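Local coordinates for protein Afp2 (Serratia entomophila, PDB 6RBN) that probably forms part of the contractile sheath around the inner tube of the anti-feeding prophage, a phage-tail-like injection particle, at residues N40-P45 and V57-P62; I46-N51 and K81-N86. All coordinates share one frame; numbering follows the deposited sequence.

Contact 1. Residues N40-P45 and V57-P62; sequences NTINKP and VEYPTP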
loop_
_atom_site.group_PDB
_atom_site.type_symbol
_atom_site.label_atom_id
_atom_site.label_comp_id
_atom_site.label_asym_id
_atom_site.label_seq_id
_atom_site.Cartn_x
_atom_site.Cartn_y
_atom_site.Cartn_z
ATOM N N ASN C 40 -42.691 71.638 -69.084
ATOM C CA ASN C 40 -43.588 70.489 -69.031
ATOM C C ASN C 40 -43.075 69.382 -68.113
ATOM O O ASN C 40 -43.214 68.199 -68.422
ATOM C CB ASN C 40 -43.861 69.955 -70.439
ATOM C CG ASN C 40 -42.596 69.632 -71.212
ATOM O OD1 ASN C 40 -41.485 69.718 -70.694
ATOM N ND2 ASN C 40 -42.763 69.262 -72.475
ATOM N N THR C 41 -42.489 69.751 -66.980
ATOM C CA THR C 41 -42.107 68.791 -65.957
ATOM C C THR C 41 -42.888 69.046 -64.676
ATOM O O THR C 41 -43.376 70.154 -64.433
ATOM C CB THR C 41 -40.608 68.849 -65.651
ATOM O OG1 THR C 41 -40.253 70.169 -65.218
ATOM C CG2 THR C 41 -39.799 68.478 -66.870
ATOM N N ILE C 42 -43.015 67.994 -63.871
ATOM C CA ILE C 42 -43.528 68.132 -62.517
ATOM C C ILE C 42 -42.529 68.948 -61.705
ATOM O O ILE C 42 -41.311 68.773 -61.831
ATOM C CB ILE C 42 -43.793 66.739 -61.907
ATOM C CG1 ILE C 42 -44.946 66.027 -62.629
ATOM C CG2 ILE C 42 -44.128 66.802 -60.424
ATOM C CD1 ILE C 42 -44.536 65.046 -63.703
ATOM N N ASN C 43 -43.039 69.865 -60.872
ATOM C CA ASN C 43 -42.222 70.806 -60.110
ATOM C C ASN C 43 -41.416 70.140 -58.985
ATOM O O ASN C 43 -40.703 70.840 -58.257
ATOM C CB ASN C 43 -43.129 71.904 -59.543
ATOM C CG ASN C 43 -42.389 73.206 -59.259
ATOM O OD1 ASN C 43 -41.197 73.335 -59.531
ATOM N ND2 ASN C 43 -43.103 74.178 -58.708
ATOM N N LYS C 44 -41.518 68.826 -58.806
ATOM C CA LYS C 44 -40.624 68.091 -57.927
ATOM C C LYS C 44 -39.200 68.172 -58.463
ATOM O O LYS C 44 -38.977 67.872 -59.645
ATOM C CB LYS C 44 -41.059 66.633 -57.824
ATOM C CG LYS C 44 -42.346 66.413 -57.056
ATOM C CD LYS C 44 -42.814 64.966 -57.143
ATOM C CE LYS C 44 -42.319 64.121 -55.973
ATOM N NZ LYS C 44 -40.867 63.807 -56.027
ATOM N N PRO C 45 -38.225 68.582 -57.660
ATOM C CA PRO C 45 -36.856 68.699 -58.172
ATOM C C PRO C 45 -36.170 67.355 -58.356
ATOM O O PRO C 45 -35.326 67.212 -59.240
ATOM C CB PRO C 45 -36.157 69.548 -57.103
ATOM C CG PRO C 45 -36.921 69.286 -55.863
ATOM C CD PRO C 45 -38.348 69.084 -56.280
ATOM N N VAL C 57 -47.043 57.041 -65.863
ATOM C CA VAL C 57 -48.075 57.594 -64.994
ATOM C C VAL C 57 -47.863 59.091 -64.818
ATOM O O VAL C 57 -48.808 59.884 -64.908
ATOM C CB VAL C 57 -48.091 56.848 -63.647
ATOM C CG1 VAL C 57 -49.027 57.522 -62.662
ATOM C CG2 VAL C 57 -48.526 55.415 -63.855
ATOM N N GLU C 58 -46.616 59.509 -64.606
ATOM C CA GLU C 58 -46.321 60.920 -64.406
ATOM C C GLU C 58 -46.210 61.690 -65.713
ATOM O O GLU C 58 -46.340 62.918 -65.703
ATOM C CB GLU C 58 -45.028 61.075 -63.607
ATOM C CG GLU C 58 -45.104 60.515 -62.197
ATOM C CD GLU C 58 -46.057 61.287 -61.304
ATOM O OE1 GLU C 58 -46.178 62.519 -61.477
ATOM O OE2 GLU C 58 -46.692 60.659 -60.431
ATOM N N TYR C 59 -45.968 61.006 -66.828
ATOM C CA TYR C 59 -45.894 61.634 -68.146
ATOM C C TYR C 59 -46.724 60.793 -69.104
ATOM O O TYR C 59 -46.185 59.958 -69.841
ATOM C CB TYR C 59 -44.449 61.759 -68.614
ATOM C CG TYR C 59 -43.619 62.680 -67.753
ATOM C CD1 TYR C 59 -43.646 64.052 -67.941
ATOM C CD2 TYR C 59 -42.822 62.174 -66.735
ATOM C CE1 TYR C 59 -42.892 64.894 -67.150
ATOM C CE2 TYR C 59 -42.067 63.007 -65.938
ATOM C CZ TYR C 59 -42.104 64.365 -66.153
ATOM O OH TYR C 59 -41.354 65.199 -65.358
ATOM N N PRO C 60 -48.046 60.991 -69.127
ATOM C CA PRO C 60 -48.923 60.075 -69.866
ATOM C C PRO C 60 -48.949 60.285 -71.368
ATOM O O PRO C 60 -49.531 59.457 -72.076
ATOM C CB PRO C 60 -50.299 60.365 -69.255
ATOM C CG PRO C 60 -50.218 61.782 -68.842
ATOM C CD PRO C 60 -48.809 62.010 -68.389
ATOM N N THR C 61 -48.340 61.351 -71.882
ATOM C CA THR C 61 -48.365 61.606 -73.310
ATOM C C THR C 61 -46.945 61.694 -73.858
ATOM O O THR C 61 -46.036 62.167 -73.163
ATOM C CB THR C 61 -49.160 62.890 -73.630
ATOM O OG1 THR C 61 -49.167 63.122 -75.043
ATOM C CG2 THR C 61 -48.607 64.109 -72.896
ATOM N N PRO C 62 -46.711 61.192 -75.075
ATOM C CA PRO C 62 -45.362 61.259 -75.652
ATOM C C PRO C 62 -44.939 62.672 -76.013
ATOM O O PRO C 62 -45.509 63.291 -76.916
ATOM C CB PRO C 62 -45.473 60.375 -76.901
ATOM C CG PRO C 62 -46.616 59.470 -76.622
ATOM C CD PRO C 62 -47.588 60.294 -75.843
#

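Contact 2. Residues I46-N51 and K81-N86; sequences IQVFRN and KCYLVN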
loop_
_atom_site.group_PDB
_atom_site.type_symbol
_atom_site.label_atom_id
_atom_site.label_comp_id
_atom_site.label_asym_id
_atom_site.label_seq_id
_atom_site.Cartn_x
_atom_site.Cartn_y
_atom_site.Cartn_z
ATOM N N ILE C 46 -36.515 66.368 -57.528
ATOM C CA ILE C 46 -35.946 65.025 -57.599
ATOM C C ILE C 46 -37.100 64.035 -57.590
ATOM O O ILE C 46 -37.939 64.068 -56.683
ATOM C CB ILE C 46 -34.988 64.736 -56.429
ATOM C CG1 ILE C 46 -33.795 65.689 -56.441
ATOM C CG2 ILE C 46 -34.497 63.302 -56.486
ATOM C CD1 ILE C 46 -32.997 65.666 -55.163
ATOM N N GLN C 47 -37.147 63.156 -58.590
ATOM C CA GLN C 47 -38.187 62.143 -58.663
ATOM C C GLN C 47 -37.605 60.832 -59.171
ATOM O O GLN C 47 -36.645 60.815 -59.944
ATOM C CB GLN C 47 -39.355 62.616 -59.533
ATOM C CG GLN C 47 -38.980 63.029 -60.931
ATOM C CD GLN C 47 -40.154 63.618 -61.676
ATOM O OE1 GLN C 47 -41.276 63.620 -61.177
ATOM N NE2 GLN C 47 -39.898 64.138 -62.867
ATOM N N VAL C 48 -38.203 59.730 -58.716
ATOM C CA VAL C 48 -37.635 58.392 -58.823
ATOM C C VAL C 48 -38.556 57.539 -59.682
ATOM O O VAL C 48 -39.752 57.432 -59.392
ATOM C CB VAL C 48 -37.454 57.752 -57.435
ATOM C CG1 VAL C 48 -36.860 56.356 -57.553
ATOM C CG2 VAL C 48 -36.627 58.644 -56.529
ATOM N N PHE C 49 -37.992 56.909 -60.709
ATOM C CA PHE C 49 -38.747 56.104 -61.666
ATOM C C PHE C 49 -38.123 54.721 -61.741
ATOM O O PHE C 49 -36.978 54.584 -62.178
ATOM C CB PHE C 49 -38.739 56.776 -63.038
ATOM C CG PHE C 49 -39.550 58.032 -63.098
ATOM C CD1 PHE C 49 -40.688 58.177 -62.328
ATOM C CD2 PHE C 49 -39.125 59.101 -63.861
ATOM C CE1 PHE C 49 -41.421 59.341 -62.369
ATOM C CE2 PHE C 49 -39.850 60.267 -63.896
ATOM C CZ PHE C 49 -40.998 60.387 -63.152
ATOM N N ARG C 50 -38.873 53.698 -61.330
ATOM C CA ARG C 50 -38.325 52.349 -61.259
ATOM C C ARG C 50 -38.464 51.570 -62.558
ATOM O O ARG C 50 -37.617 50.719 -62.849
ATOM C CB ARG C 50 -38.992 51.562 -60.132
ATOM C CG ARG C 50 -38.649 52.068 -58.748
ATOM C CD ARG C 50 -39.339 51.256 -57.673
ATOM N NE ARG C 50 -39.007 51.746 -56.341
ATOM C CZ ARG C 50 -39.700 52.682 -55.700
ATOM N NH1 ARG C 50 -40.765 53.229 -56.272
ATOM N NH2 ARG C 50 -39.328 53.070 -54.488
ATOM N N ASN C 51 -39.511 51.820 -63.339
ATOM C CA ASN C 51 -39.695 51.131 -64.605
ATOM C C ASN C 51 -40.464 52.033 -65.562
ATOM O O ASN C 51 -40.740 53.199 -65.263
ATOM C CB ASN C 51 -40.374 49.768 -64.397
ATOM C CG ASN C 51 -41.675 49.853 -63.624
ATOM O OD1 ASN C 51 -42.168 50.929 -63.304
ATOM N ND2 ASN C 51 -42.234 48.695 -63.309
ATOM N N LYS C 81 -33.911 51.519 -61.934
ATOM C CA LYS C 81 -34.343 52.777 -61.361
ATOM C C LYS C 81 -33.411 53.899 -61.803
ATOM O O LYS C 81 -32.226 53.688 -62.068
ATOM C CB LYS C 81 -34.414 52.690 -59.836
ATOM C CG LYS C 81 -33.094 52.526 -59.127
ATOM C CD LYS C 81 -33.319 52.372 -57.638
ATOM C CE LYS C 81 -33.800 53.675 -57.025
ATOM N NZ LYS C 81 -33.942 53.578 -55.547
ATOM N N CYS C 82 -33.976 55.094 -61.917
ATOM C CA CYS C 82 -33.256 56.241 -62.438
ATOM C C CYS C 82 -33.923 57.495 -61.905
ATOM O O CYS C 82 -35.063 57.460 -61.437
ATOM C CB CYS C 82 -33.239 56.238 -63.964
ATOM S SG CYS C 82 -34.878 56.338 -64.663
ATOM N N TYR C 83 -33.195 58.604 -61.974
ATOM C CA TYR C 83 -33.569 59.832 -61.289
ATOM C C TYR C 83 -33.661 60.973 -62.291
ATOM O O TYR C 83 -32.739 61.176 -63.087
ATOM C CB TYR C 83 -32.541 60.177 -60.207
ATOM C CG TYR C 83 -32.460 59.200 -59.048
ATOM C CD1 TYR C 83 -33.528 58.394 -58.700
ATOM C CD2 TYR C 83 -31.286 59.065 -58.328
ATOM C CE1 TYR C 83 -33.434 57.495 -57.654
ATOM C CE2 TYR C 83 -31.188 58.170 -57.282
ATOM C CZ TYR C 83 -32.265 57.391 -56.951
ATOM O OH TYR C 83 -32.174 56.501 -55.911
ATOM N N LEU C 84 -34.769 61.709 -62.259
ATOM C CA LEU C 84 -34.858 63.011 -62.916
ATOM C C LEU C 84 -34.577 64.099 -61.896
ATOM O O LEU C 84 -35.380 64.334 -60.990
ATOM C CB LEU C 84 -36.219 63.242 -63.558
ATOM C CG LEU C 84 -36.475 62.624 -64.917
ATOM C CD1 LEU C 84 -37.891 62.935 -65.356
ATOM C CD2 LEU C 84 -35.467 63.183 -65.902
ATOM N N VAL C 85 -33.439 64.766 -62.045
ATOM C CA VAL C 85 -33.045 65.873 -61.187
ATOM C C VAL C 85 -32.810 67.081 -62.083
ATOM O O VAL C 85 -32.156 66.958 -63.121
ATOM C CB VAL C 85 -31.783 65.528 -60.374
ATOM C CG1 VAL C 85 -31.397 66.673 -59.473
ATOM C CG2 VAL C 85 -31.995 64.261 -59.568
ATOM N N ASN C 86 -33.368 68.234 -61.709
ATOM C CA ASN C 86 -33.070 69.448 -62.457
ATOM C C ASN C 86 -31.630 69.883 -62.212
ATOM O O ASN C 86 -31.034 69.555 -61.186
ATOM C CB ASN C 86 -34.052 70.575 -62.115
ATOM C CG ASN C 86 -34.150 70.859 -60.635
ATOM O OD1 ASN C 86 -33.489 70.233 -59.814
ATOM N ND2 ASN C 86 -34.986 71.829 -60.286
#

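Contact 1. Residues N40-P45 and V57-P62
The loop 40-45 passes the end of helix 52-58 with no backbone pairing, its nearest CA atoms lying 8.0 Å apart at I42 and E58 and 8.4 Å apart at T41 and Y59. Here a surface loop packs on the C-terminal end of helix 52-58 in a phage tail sheath protein: 40-45 belongs to the connection between strands 30-34 and 46-49, and Y59 is the first residue to leave helical geometry. The two segments share no hydrogen bond and bury 199 Å², so the contact rests on van der Waals packing, with backbone carbonyls of N40 and E58 among the touching atoms. Y59 holds CG anti to its carbonyl carbon (chi1 -65°), and its ring reaches the loop. I42 crosses it obliquely and lays CD1 over one ring face, 4.0 Å from the ring centroid and 28° off the normal, which meets the definition of a CH-pi contact. The same methyl lies 3.4 Å from the carbonyl O of E58, whose side chain, bent at chi2, crosses I42 at about a right angle and brings OE1 to 3.7 Å from CD1 of I42. The ring edge meets backbone instead: O of N40 lies in the ring plane, 3.6 Å from CE1 of Y59. F67 also packs edge-to-face with the Y59 ring, and F55 meets it with the planes inclined. The phenol hydroxyl has its polar partner in strand 46-49, where it hydrogen-bonds with NE2 of Q47. On the loop side, T41 runs beside the tyrosine in the same direction, and its CB comes 3.7 Å from OH of Y59.

Contact 2. Residues I46-N51 and K81-N86
I46 opens strand 46-49 in a non-hydrogen-bonded pair with V85, the two side chains side by side and CG1 of I46 3.9 Å from CG2 of V85. At Q47 the pairing becomes hydrogen-bonded: its N donates to O of L84 from above the carbonyl plane, whereas N of L84 reaches O of Q47 within the plane of the Q47 carbonyl, at 3.1 Å. The Q47 chain, extended beyond CG, lies along L84, placing NE2 3.4 Å from CD1 of L84; the polar partner of NE2 is the Y59 hydroxyl. V48 faces Y83 on the same side of the sheet as I46, with CG1 in the ring plane at its edge, 3.6 Å from CE1 of Y83. The strand axes run antiparallel at 161°, and 46-49 is an edge strand, within this chain, of a mixed six-stranded sheet in which 30-34 flanks 82-86 across from it. F49 makes the straightest bond, its N donating to O of C82 at 167° nearly along the C=O axis. Its ring edge takes CD1 of L84, 3.6 Å from CE2 of F49, on the face that carries Q47 and C82. Past the strand, N51 serves as N-cap of helix 52-58, its OD1 accepting N of E54.

Overall arrangement
Contact 2 is buried and covers 515 Å², whereas contact 1 is a surface contact with less than half that area. Their segments alternate along the chain: 40-45 runs directly into 46-51, and helix 52-58 then leads from strand 46-49 to Y59. The chemistry follows the location. Backbone hydrogen bonds with regular register join the strands in contact 2, while contact 1 relies on a methyl over a ring and on edge contacts. Their centres lie about 11 Å apart, and Y59 and Q47 tie the two together. F49 adds apolar packing, so the Q47 and F49 side of the sheet is packed against E58 and Y59 of contact 1.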